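Local coordinates for protein putative esterase (Bacteroides intestinalis DSM 17393, PDB 5VOL) that is a carbohydrate esterase of family 1, a ferulic acid esterase that probably cleaves ester-linked ferulate from arabinoxylan in the gut bacterium's breakdown of plant cell walls, at residues 39-50 with 125-136; 143-151 with 192-200. All coordinates share one frame; numbering follows the deposited sequence.

Contact 1 of 2, residues 39-50 with 125-136; sequences NKEKKYPVLYLL and RVIGDRQHRAIA
Backbone N and O atoms of V46 and Y48, and L50 N, bond in turn with those of H132, A134 and A136, pairing strand 46-50 with 133-136 and the residue just before it. The N-to-C directions differ by 16° and the register climbs together from V46–R133 to L49–A136, so the strands are parallel; CA spacings of at most 5.0 Å show continuous pairing. L47 CD1 lies 3.9 Å from A134 CB, and A136 CB touches the CD1 atoms of both L47 and L49; helix 254-271 packs on this face. On the other face R133 CG meets the Y48 ring at its edge, 3.9 Å from CE2, while E121 OE2 of helix 108-123 is hydrogen-bonded to Y48 OH and salt-bridged to R133 NE.

Toward the chain surface one bridge, Y44 with V126, keeps two backbone bonds, Y44 N to R125 O and I127 N to Y44 O, and side chains add to it. R125 bends at chi3 (-55°), turning its guanidinium side-on to K42 O, which NE reaches at 3.0 Å and NH2 at 3.3 Å. Looser still is K43, whose NZ is linked to V126 O and I127 O through two waters, each held weakly by the lysine. Both strands are central in a mixed eight-stranded sheet of order 1-2-4-3-5-6-7-8, which, with the family's clan, marks the alpha/beta-hydrolase fold.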
loop_
_atom_site.group_PDB
_atom_site.type_symbol
_atom_site.label_atom_id
_atom_site.label_comp_id
_atom_site.label_asym_id
_atom_site.label_seq_id
_atom_site.Cartn_x
_atom_site.Cartn_y
_atom_site.Cartn_z
ATOM N N ASN C 39 -0.812 18.900 -28.261
ATOM C CA ASN C 39 -1.041 18.064 -29.426
ATOM C C ASN C 39 -2.511 18.109 -29.812
ATOM O O ASN C 39 -3.280 17.204 -29.484
ATOM C CB ASN C 39 -0.602 16.629 -29.155
ATOM C CG ASN C 39 -0.545 15.791 -30.418
ATOM O OD1 ASN C 39 -1.211 16.094 -31.414
ATOM N ND2 ASN C 39 0.257 14.730 -30.386
ATOM N N LYS C 40 -2.889 19.161 -30.532
ATOM C CA LYS C 40 -4.286 19.426 -30.857
ATOM C C LYS C 40 -4.977 18.325 -31.673
ATOM O O LYS C 40 -6.191 18.363 -31.865
ATOM C CB LYS C 40 -4.381 20.761 -31.597
ATOM C CG LYS C 40 -3.983 21.954 -30.735
ATOM C CD LYS C 40 -5.117 22.319 -29.795
ATOM C CE LYS C 40 -4.698 23.355 -28.765
ATOM N NZ LYS C 40 -4.132 24.580 -29.391
ATOM N N GLU C 41 -4.220 17.339 -32.133
ATOM C CA GLU C 41 -4.811 16.246 -32.903
ATOM C C GLU C 41 -4.989 14.967 -32.083
ATOM O O GLU C 41 -5.589 14.004 -32.556
ATOM C CB GLU C 41 -3.962 15.935 -34.143
ATOM C CG GLU C 41 -4.358 16.712 -35.397
ATOM C CD GLU C 41 -3.862 18.148 -35.378
ATOM O OE1 GLU C 41 -2.724 18.383 -34.910
ATOM O OE2 GLU C 41 -4.611 19.041 -35.831
ATOM N N LYS C 42 -4.459 14.945 -30.864
ATOM C CA LYS C 42 -4.560 13.748 -30.039
ATOM C C LYS C 42 -5.999 13.497 -29.594
ATOM O O LYS C 42 -6.692 14.413 -29.177
ATOM C CB LYS C 42 -3.638 13.861 -28.822
ATOM C CG LYS C 42 -3.488 12.564 -28.039
ATOM C CD LYS C 42 -2.361 12.656 -27.020
ATOM C CE LYS C 42 -2.237 11.367 -26.214
ATOM N NZ LYS C 42 -1.251 11.494 -25.087
ATOM N N LYS C 43 -6.444 12.252 -29.702
ATOM C CA LYS C 43 -7.733 11.838 -29.164
ATOM C C LYS C 43 -7.497 11.010 -27.903
ATOM O O LYS C 43 -6.460 10.368 -27.780
ATOM C CB LYS C 43 -8.524 11.026 -30.186
ATOM C CG LYS C 43 -8.822 11.763 -31.495
ATOM C CD LYS C 43 -9.764 12.940 -31.274
ATOM C CE LYS C 43 -10.535 13.296 -32.555
ATOM N NZ LYS C 43 -11.604 12.292 -32.883
ATOM N N TYR C 44 -8.468 11.008 -26.991
ATOM C CA TYR C 44 -8.290 10.419 -25.665
ATOM C C TYR C 44 -9.391 9.448 -25.265
ATOM O O TYR C 44 -10.532 9.567 -25.722
ATOM C CB TYR C 44 -8.222 11.523 -24.611
ATOM C CG TYR C 44 -7.173 12.583 -24.846
ATOM C CD1 TYR C 44 -5.869 12.421 -24.376
ATOM C CD2 TYR C 44 -7.485 13.749 -25.520
ATOM C CE1 TYR C 44 -4.913 13.402 -24.577
ATOM C CE2 TYR C 44 -6.533 14.732 -25.731
ATOM C CZ TYR C 44 -5.253 14.554 -25.261
ATOM O OH TYR C 44 -4.317 15.539 -25.475
ATOM N N PRO C 45 -9.062 8.484 -24.393
ATOM C CA PRO C 45 -10.161 7.776 -23.746
ATOM C C PRO C 45 -10.871 8.706 -22.761
ATOM O O PRO C 45 -10.384 9.806 -22.488
ATOM C CB PRO C 45 -9.477 6.602 -23.030
ATOM C CG PRO C 45 -8.029 6.912 -23.035
ATOM C CD PRO C 45 -7.746 7.865 -24.128
ATOM N N VAL C 46 -12.021 8.278 -22.257
ATOM C CA VAL C 46 -12.766 9.099 -21.319
ATOM C C VAL C 46 -13.270 8.270 -20.150
ATOM O O VAL C 46 -13.672 7.109 -20.304
ATOM C CB VAL C 46 -13.965 9.825 -21.998
ATOM C CG1 VAL C 46 -14.993 8.823 -22.485
ATOM C CG2 VAL C 46 -14.604 10.811 -21.020
ATOM N N LEU C 47 -13.201 8.881 -18.973
ATOM C CA LEU C 47 -13.818 8.348 -17.775
ATOM C C LEU C 47 -14.920 9.309 -17.308
ATOM O O LEU C 47 -14.650 10.478 -17.016
ATOM C CB LEU C 47 -12.781 8.157 -16.650
ATOM C CG LEU C 47 -13.360 7.784 -15.279
ATOM C CD1 LEU C 47 -13.994 6.404 -15.329
ATOM C CD2 LEU C 47 -12.267 7.831 -14.191
ATOM N N TYR C 48 -16.153 8.815 -17.237
ATOM C CA TYR C 48 -17.228 9.573 -16.600
ATOM C C TYR C 48 -17.165 9.297 -15.103
ATOM O O TYR C 48 -17.260 8.162 -14.662
ATOM C CB TYR C 48 -18.592 9.210 -17.214
ATOM C CG TYR C 48 -18.645 9.665 -18.655
ATOM C CD1 TYR C 48 -19.003 10.975 -18.971
ATOM C CD2 TYR C 48 -18.272 8.813 -19.692
ATOM C CE1 TYR C 48 -19.009 11.418 -20.285
ATOM C CE2 TYR C 48 -18.272 9.247 -21.004
ATOM C CZ TYR C 48 -18.651 10.547 -21.295
ATOM O OH TYR C 48 -18.644 10.988 -22.598
ATOM N N LEU C 49 -16.956 10.343 -14.323
ATOM C CA LEU C 49 -16.767 10.174 -12.888
ATOM C C LEU C 49 -17.872 10.917 -12.115
ATOM O O LEU C 49 -17.859 12.140 -12.024
ATOM C CB LEU C 49 -15.384 10.679 -12.486
ATOM C CG LEU C 49 -14.927 10.543 -11.028
ATOM C CD1 LEU C 49 -14.887 9.076 -10.620
ATOM C CD2 LEU C 49 -13.542 11.150 -10.893
ATOM N N LEU C 50 -18.784 10.159 -11.528
ATOM C CA LEU C 50 -20.043 10.705 -11.005
ATOM C C LEU C 50 -20.015 11.007 -9.503
ATOM O O LEU C 50 -19.428 10.245 -8.712
ATOM C CB LEU C 50 -21.186 9.725 -11.312
ATOM C CG LEU C 50 -21.304 9.215 -12.753
ATOM C CD1 LEU C 50 -22.530 8.302 -12.910
ATOM C CD2 LEU C 50 -21.358 10.362 -13.782
ATOM N N ARG C 125 -12.445 15.916 -27.666
ATOM C CA ARG C 125 -11.669 14.999 -28.510
ATOM C C ARG C 125 -11.503 13.597 -27.926
ATOM O O ARG C 125 -10.386 13.084 -27.802
ATOM C CB ARG C 125 -10.290 15.598 -28.800
ATOM C CG ARG C 125 -10.306 17.107 -28.960
ATOM C CD ARG C 125 -9.131 17.598 -29.774
ATOM N NE ARG C 125 -7.855 17.148 -29.236
ATOM C CZ ARG C 125 -7.016 17.915 -28.547
ATOM N NH1 ARG C 125 -7.313 19.180 -28.298
ATOM N NH2 ARG C 125 -5.869 17.408 -28.113
ATOM N N VAL C 126 -12.625 12.987 -27.574
ATOM C CA VAL C 126 -12.645 11.631 -27.056
ATOM C C VAL C 126 -12.671 10.650 -28.225
ATOM O O VAL C 126 -13.311 10.917 -29.235
ATOM C CB VAL C 126 -13.860 11.416 -26.133
ATOM C CG1 VAL C 126 -14.139 9.946 -25.919
ATOM C CG2 VAL C 126 -13.660 12.164 -24.799
ATOM N N ILE C 127 -11.956 9.533 -28.098
ATOM C CA ILE C 127 -11.866 8.557 -29.180
ATOM C C ILE C 127 -13.258 8.142 -29.656
ATOM O O ILE C 127 -13.515 8.073 -30.856
ATOM C CB ILE C 127 -11.054 7.312 -28.754
ATOM C CG1 ILE C 127 -9.592 7.698 -28.541
ATOM C CG2 ILE C 127 -11.167 6.214 -29.798
ATOM C CD1 ILE C 127 -8.761 6.636 -27.839
ATOM N N GLY C 128 -14.162 7.897 -28.716
ATOM C CA GLY C 128 -15.567 7.766 -29.052
ATOM C C GLY C 128 -16.091 6.353 -29.168
ATOM O O GLY C 128 -17.247 6.156 -29.548
ATOM N N ASP C 129 -15.266 5.361 -28.852
ATOM C CA ASP C 129 -15.771 3.999 -28.847
ATOM C C ASP C 129 -15.780 3.398 -27.440
ATOM O O ASP C 129 -15.220 3.957 -26.488
ATOM C CB ASP C 129 -14.967 3.107 -29.813
ATOM C CG ASP C 129 -13.487 3.054 -29.484
ATOM O OD1 ASP C 129 -13.017 3.843 -28.627
ATOM O OD2 ASP C 129 -12.785 2.225 -30.103
ATOM N N ARG C 130 -16.442 2.255 -27.340
ATOM C CA ARG C 130 -16.627 1.507 -26.106
ATOM C C ARG C 130 -15.312 1.131 -25.423
ATOM O O ARG C 130 -15.179 1.182 -24.197
ATOM C CB ARG C 130 -17.415 0.248 -26.429
ATOM C CG ARG C 130 -17.485 -0.734 -25.325
ATOM C CD ARG C 130 -18.176 -1.987 -25.780
ATOM N NE ARG C 130 -18.593 -2.729 -24.602
ATOM C CZ ARG C 130 -17.824 -3.600 -23.969
ATOM N NH1 ARG C 130 -16.605 -3.867 -24.436
ATOM N NH2 ARG C 130 -18.286 -4.217 -22.887
ATOM N N GLN C 131 -14.346 0.759 -26.247
ATOM C CA GLN C 131 -13.047 0.301 -25.790
ATOM C C GLN C 131 -12.267 1.396 -25.074
ATOM O O GLN C 131 -11.296 1.112 -24.367
ATOM C CB GLN C 131 -12.239 -0.225 -26.985
ATOM C CG GLN C 131 -12.753 -1.549 -27.591
ATOM C CD GLN C 131 -14.123 -1.459 -28.295
ATOM O OE1 GLN C 131 -14.436 -0.481 -28.994
ATOM N NE2 GLN C 131 -14.938 -2.502 -28.118
ATOM N N HIS C 132 -12.679 2.646 -25.260
ATOM C CA HIS C 132 -12.031 3.775 -24.600
ATOM C C HIS C 132 -13.010 4.645 -23.798
ATOM O O HIS C 132 -12.834 5.864 -23.671
ATOM C CB HIS C 132 -11.294 4.616 -25.635
ATOM C CG HIS C 132 -10.242 3.848 -26.372
ATOM N ND1 HIS C 132 -10.495 3.188 -27.556
ATOM C CD2 HIS C 132 -8.945 3.594 -26.070
ATOM C CE1 HIS C 132 -9.394 2.573 -27.959
ATOM N NE2 HIS C 132 -8.439 2.808 -27.077
ATOM N N ARG C 133 -14.031 4.008 -23.244
ATOM C CA ARG C 133 -15.009 4.728 -22.437
ATOM C C ARG C 133 -15.290 3.968 -21.161
ATOM O O ARG C 133 -15.683 2.806 -21.207
ATOM C CB ARG C 133 -16.318 4.952 -23.218
ATOM C CG ARG C 133 -17.364 5.772 -22.424
ATOM C CD ARG C 133 -18.701 5.977 -23.190
ATOM N NE ARG C 133 -18.538 6.662 -24.475
ATOM C CZ ARG C 133 -18.647 6.070 -25.664
ATOM N NH1 ARG C 133 -18.917 4.772 -25.743
ATOM N NH2 ARG C 133 -18.497 6.780 -26.777
ATOM N N ALA C 134 -15.093 4.622 -20.016
ATOM C CA ALA C 134 -15.305 3.958 -18.735
ATOM C C ALA C 134 -16.181 4.827 -17.837
ATOM O O ALA C 134 -16.380 6.005 -18.108
ATOM C CB ALA C 134 -13.946 3.641 -18.050
ATOM N N ILE C 135 -16.702 4.248 -16.767
ATOM C CA ILE C 135 -17.528 5.022 -15.857
ATOM C C ILE C 135 -17.328 4.568 -14.412
ATOM O O ILE C 135 -17.114 3.386 -14.136
ATOM C CB ILE C 135 -19.033 4.937 -16.277
ATOM C CG1 ILE C 135 -19.901 5.900 -15.475
ATOM C CG2 ILE C 135 -19.565 3.513 -16.197
ATOM C CD1 ILE C 135 -21.306 6.071 -16.115
ATOM N N ALA C 136 -17.351 5.530 -13.498
ATOM C CA ALA C 136 -17.152 5.270 -12.073
ATOM C C ALA C 136 -17.910 6.328 -11.294
ATOM O O ALA C 136 -18.245 7.374 -11.845
ATOM C CB ALA C 136 -15.665 5.305 -11.720
HETATM O O HOH W 1 -14.264 13.244 -30.953
HETATM O O HOH W 2 -11.978 8.988 -32.887
#

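Contact 2 of 2, residues 143-151 with 192-200; sequences GGATNYGQR and ENSCVKYVM
With chi1 at -73° and the chain extended beyond CG, Q150 carries its amide across to helix 195-200, while Y198, its CG anti to the backbone N (chi1 -166°), swings its ring back alongside. The Q150 and Y198 side chains run antiparallel beside one another. Q150 CB sits over one face of the Y198 ring, 4.0 Å from the centroid, a CH-pi contact. Beyond it, Q150 NE2 donates to C195 O at 2.9 Å; the N-H...O angle of 173° shows an almost straight bond, and the acceptor lies close to the amide plane.

The other end of that amide is fixed too. N147 ND2 donates to Q150 OE1 at 3.0 Å, so both polar atoms of Q150 are engaged and its rotation is defined. N147 OD1 in turn accepts from R151 NE and NH2, both 2.8 Å away and both reaching it from the same face of its carbonyl plane, which completes a chain of hydrogen bonds from R151 through N147 and Q150 to the backbone O of C195. R151 NH1 also forms a salt bridge with E109. R151 CG packs 3.7 Å from Y198 CE2, and one water joins Q150 O to Y198 OH.

Deeper in, C195 is a knob in the hole formed by G143, T146, N147 and Q150, its SG 3.6 Å from T146 CG2. F232 of helix 226-238 packs against T146 and Q150 beside it. Helix 140-151 begins within a GxSxG sequence at the strand-to-helix turn, consistent with the helix after the nucleophile elbow of an alpha/beta-hydrolase; here helix 195-200 packs against its flank.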
loop_
_atom_site.group_PDB
_atom_site.type_symbol
_atom_site.label_atom_id
_atom_site.label_comp_id
_atom_site.label_asym_id
_atom_site.label_seq_id
_atom_site.Cartn_x
_atom_site.Cartn_y
_atom_site.Cartn_z
ATOM N N GLY C 143 -24.021 3.890 -7.871
ATOM C CA GLY C 143 -25.164 3.146 -8.369
ATOM C C GLY C 143 -25.460 3.543 -9.804
ATOM O O GLY C 143 -25.779 2.700 -10.640
ATOM N N GLY C 144 -25.349 4.836 -10.091
ATOM C CA GLY C 144 -25.512 5.330 -11.443
ATOM C C GLY C 144 -24.526 4.675 -12.404
ATOM O O GLY C 144 -24.890 4.216 -13.486
ATOM N N ALA C 145 -23.266 4.635 -11.999
ATOM C CA ALA C 145 -22.219 4.046 -12.820
ATOM C C ALA C 145 -22.518 2.571 -13.106
ATOM O O ALA C 145 -22.441 2.115 -14.232
ATOM C CB ALA C 145 -20.858 4.210 -12.123
ATOM N N THR C 146 -22.878 1.839 -12.066
ATOM C CA THR C 146 -23.109 0.413 -12.173
ATOM C C THR C 146 -24.309 0.097 -13.074
ATOM O O THR C 146 -24.210 -0.745 -13.962
ATOM C CB THR C 146 -23.315 -0.199 -10.775
ATOM O OG1 THR C 146 -22.112 -0.050 -10.004
ATOM C CG2 THR C 146 -23.645 -1.670 -10.868
ATOM N N ASN C 147 -25.437 0.778 -12.864
ATOM C CA ASN C 147 -26.634 0.475 -13.650
ATOM C C ASN C 147 -26.487 0.951 -15.099
ATOM O O ASN C 147 -27.004 0.316 -16.008
ATOM C CB ASN C 147 -27.896 1.079 -12.997
ATOM C CG ASN C 147 -29.193 0.486 -13.559
ATOM O OD1 ASN C 147 -30.091 1.223 -13.952
ATOM N ND2 ASN C 147 -29.284 -0.847 -13.613
ATOM N N TYR C 148 -25.756 2.039 -15.323
ATOM C CA TYR C 148 -25.428 2.451 -16.685
ATOM C C TYR C 148 -24.631 1.354 -17.388
ATOM O O TYR C 148 -24.856 1.042 -18.571
ATOM C CB TYR C 148 -24.609 3.744 -16.705
ATOM C CG TYR C 148 -25.375 5.053 -16.624
ATOM C CD1 TYR C 148 -26.719 5.098 -16.276
ATOM C CD2 TYR C 148 -24.730 6.255 -16.904
ATOM C CE1 TYR C 148 -27.409 6.339 -16.208
ATOM C CE2 TYR C 148 -25.393 7.475 -16.839
ATOM C CZ TYR C 148 -26.728 7.517 -16.499
ATOM O OH TYR C 148 -27.344 8.755 -16.435
ATOM N N GLY C 149 -23.672 0.786 -16.662
ATOM C CA GLY C 149 -22.840 -0.264 -17.226
ATOM C C GLY C 149 -23.667 -1.508 -17.484
ATOM O O GLY C 149 -23.433 -2.235 -18.445
ATOM N N GLN C 150 -24.654 -1.739 -16.627
ATOM C CA GLN C 150 -25.523 -2.895 -16.749
ATOM C C GLN C 150 -26.458 -2.771 -17.966
ATOM O O GLN C 150 -26.635 -3.727 -18.730
ATOM C CB GLN C 150 -26.332 -3.071 -15.464
ATOM C CG GLN C 150 -25.532 -3.601 -14.265
ATOM C CD GLN C 150 -26.385 -3.715 -13.010
ATOM O OE1 GLN C 150 -27.283 -2.900 -12.791
ATOM N NE2 GLN C 150 -26.116 -4.733 -12.186
ATOM N N ARG C 151 -27.049 -1.595 -18.156
ATOM C CA ARG C 151 -28.039 -1.430 -19.220
ATOM C C ARG C 151 -27.420 -0.854 -20.501
ATOM O O ARG C 151 -28.051 -0.863 -21.556
ATOM C CB ARG C 151 -29.215 -0.553 -18.730
ATOM C CG ARG C 151 -30.191 -1.301 -17.810
ATOM C CD ARG C 151 -31.417 -0.473 -17.361
ATOM N NE ARG C 151 -31.037 0.648 -16.511
ATOM C CZ ARG C 151 -30.878 1.890 -16.957
ATOM N NH1 ARG C 151 -31.099 2.164 -18.233
ATOM N NH2 ARG C 151 -30.515 2.861 -16.121
ATOM N N GLU C 192 -36.432 0.692 -8.473
ATOM C CA GLU C 192 -36.811 0.096 -9.746
ATOM C C GLU C 192 -35.574 -0.314 -10.530
ATOM O O GLU C 192 -35.608 -1.259 -11.317
ATOM C CB GLU C 192 -37.663 1.061 -10.579
ATOM C CG GLU C 192 -38.952 1.525 -9.868
ATOM C CD GLU C 192 -39.697 2.638 -10.617
ATOM O OE1 GLU C 192 -39.231 3.069 -11.700
ATOM O OE2 GLU C 192 -40.752 3.086 -10.113
ATOM N N ASN C 193 -34.475 0.400 -10.315
ATOM C CA ASN C 193 -33.264 0.118 -11.080
ATOM C C ASN C 193 -32.172 -0.531 -10.227
ATOM O O ASN C 193 -30.978 -0.331 -10.475
ATOM C CB ASN C 193 -32.754 1.402 -11.736
ATOM C CG ASN C 193 -33.637 1.848 -12.891
ATOM O OD1 ASN C 193 -34.387 2.830 -12.789
ATOM N ND2 ASN C 193 -33.567 1.124 -13.984
ATOM N N SER C 194 -32.597 -1.301 -9.228
ATOM C CA SER C 194 -31.686 -1.985 -8.321
ATOM C C SER C 194 -30.574 -2.690 -9.095
ATOM O O SER C 194 -30.839 -3.437 -10.040
ATOM C CB SER C 194 -32.436 -2.995 -7.456
ATOM O OG SER C 194 -31.532 -3.774 -6.683
ATOM N N CYS C 195 -29.335 -2.411 -8.708
ATOM C CA CYS C 195 -28.182 -3.015 -9.363
ATOM C C CYS C 195 -28.117 -4.476 -8.983
ATOM O O CYS C 195 -27.723 -5.314 -9.783
ATOM C CB CYS C 195 -26.890 -2.286 -8.969
ATOM S SG CYS C 195 -26.811 -0.590 -9.601
ATOM N N VAL C 196 -28.506 -4.766 -7.749
ATOM C CA VAL C 196 -28.542 -6.127 -7.248
ATOM C C VAL C 196 -29.587 -6.945 -7.990
ATOM O O VAL C 196 -29.270 -7.998 -8.546
ATOM C CB VAL C 196 -28.828 -6.154 -5.746
ATOM C CG1 VAL C 196 -28.911 -7.591 -5.247
ATOM C CG2 VAL C 196 -27.737 -5.372 -4.984
ATOM N N LYS C 197 -30.826 -6.448 -8.028
ATOM C CA LYS C 197 -31.908 -7.156 -8.709
ATOM C C LYS C 197 -31.554 -7.443 -10.160
ATOM O O LYS C 197 -31.865 -8.514 -10.677
ATOM C CB LYS C 197 -33.223 -6.362 -8.649
ATOM C CG LYS C 197 -34.328 -6.989 -9.501
ATOM C CD LYS C 197 -35.673 -6.260 -9.387
ATOM C CE LYS C 197 -35.697 -4.987 -10.222
ATOM N NZ LYS C 197 -35.373 -5.243 -11.673
ATOM N N TYR C 198 -30.896 -6.486 -10.809
ATOM C CA TYR C 198 -30.560 -6.617 -12.219
ATOM C C TYR C 198 -29.719 -7.858 -12.483
ATOM O O TYR C 198 -29.903 -8.542 -13.491
ATOM C CB TYR C 198 -29.818 -5.383 -12.714
ATOM C CG TYR C 198 -29.757 -5.318 -14.214
ATOM C CD1 TYR C 198 -28.727 -5.928 -14.916
ATOM C CD2 TYR C 198 -30.745 -4.663 -14.936
ATOM C CE1 TYR C 198 -28.680 -5.880 -16.298
ATOM C CE2 TYR C 198 -30.701 -4.606 -16.312
ATOM C CZ TYR C 198 -29.667 -5.220 -16.987
ATOM O OH TYR C 198 -29.619 -5.159 -18.360
ATOM N N VAL C 199 -28.798 -8.151 -11.569
ATOM C CA VAL C 199 -27.978 -9.353 -11.689
ATOM C C VAL C 199 -28.754 -10.591 -11.254
ATOM O O VAL C 199 -28.699 -11.615 -11.914
ATOM C CB VAL C 199 -26.677 -9.243 -10.857
ATOM C CG1 VAL C 199 -25.835 -10.530 -11.003
ATOM C CG2 VAL C 199 -25.889 -8.009 -11.301
ATOM N N MET C 200 -29.491 -10.483 -10.155
ATOM C CA MET C 200 -30.221 -11.627 -9.596
ATOM C C MET C 200 -31.209 -12.245 -10.576
ATOM O O MET C 200 -31.388 -13.458 -10.595
ATOM C CB MET C 200 -30.982 -11.216 -8.342
ATOM C CG MET C 200 -30.147 -10.550 -7.283
ATOM S SD MET C 200 -30.088 -11.561 -5.811
ATOM C CE MET C 200 -28.996 -12.865 -6.386
HETATM O O HOH W 3 -27.270 -6.579 -19.337
#

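Strand 133-138 runs directly into helix 140-151, so the second strand of contact 1 and the first helix of contact 2 are consecutive elements, and they touch: I135 CD1 lies 3.5 Å from Y148 CD2, and A136 packs on A145. Contact 1 is only partly buried, passing from the core of the sheet to an exposed loop end, whereas contact 2 is buried helix packing. Their chemistry follows: contact 1 relies mainly on a regular backbone ladder, while in contact 2 the clear direct hydrogen bond between the segments is made by a side-chain amide. Repeating main-chain pairing thus joins neighbouring strands, and a network of polar side chains beside a buried knob joins the helices.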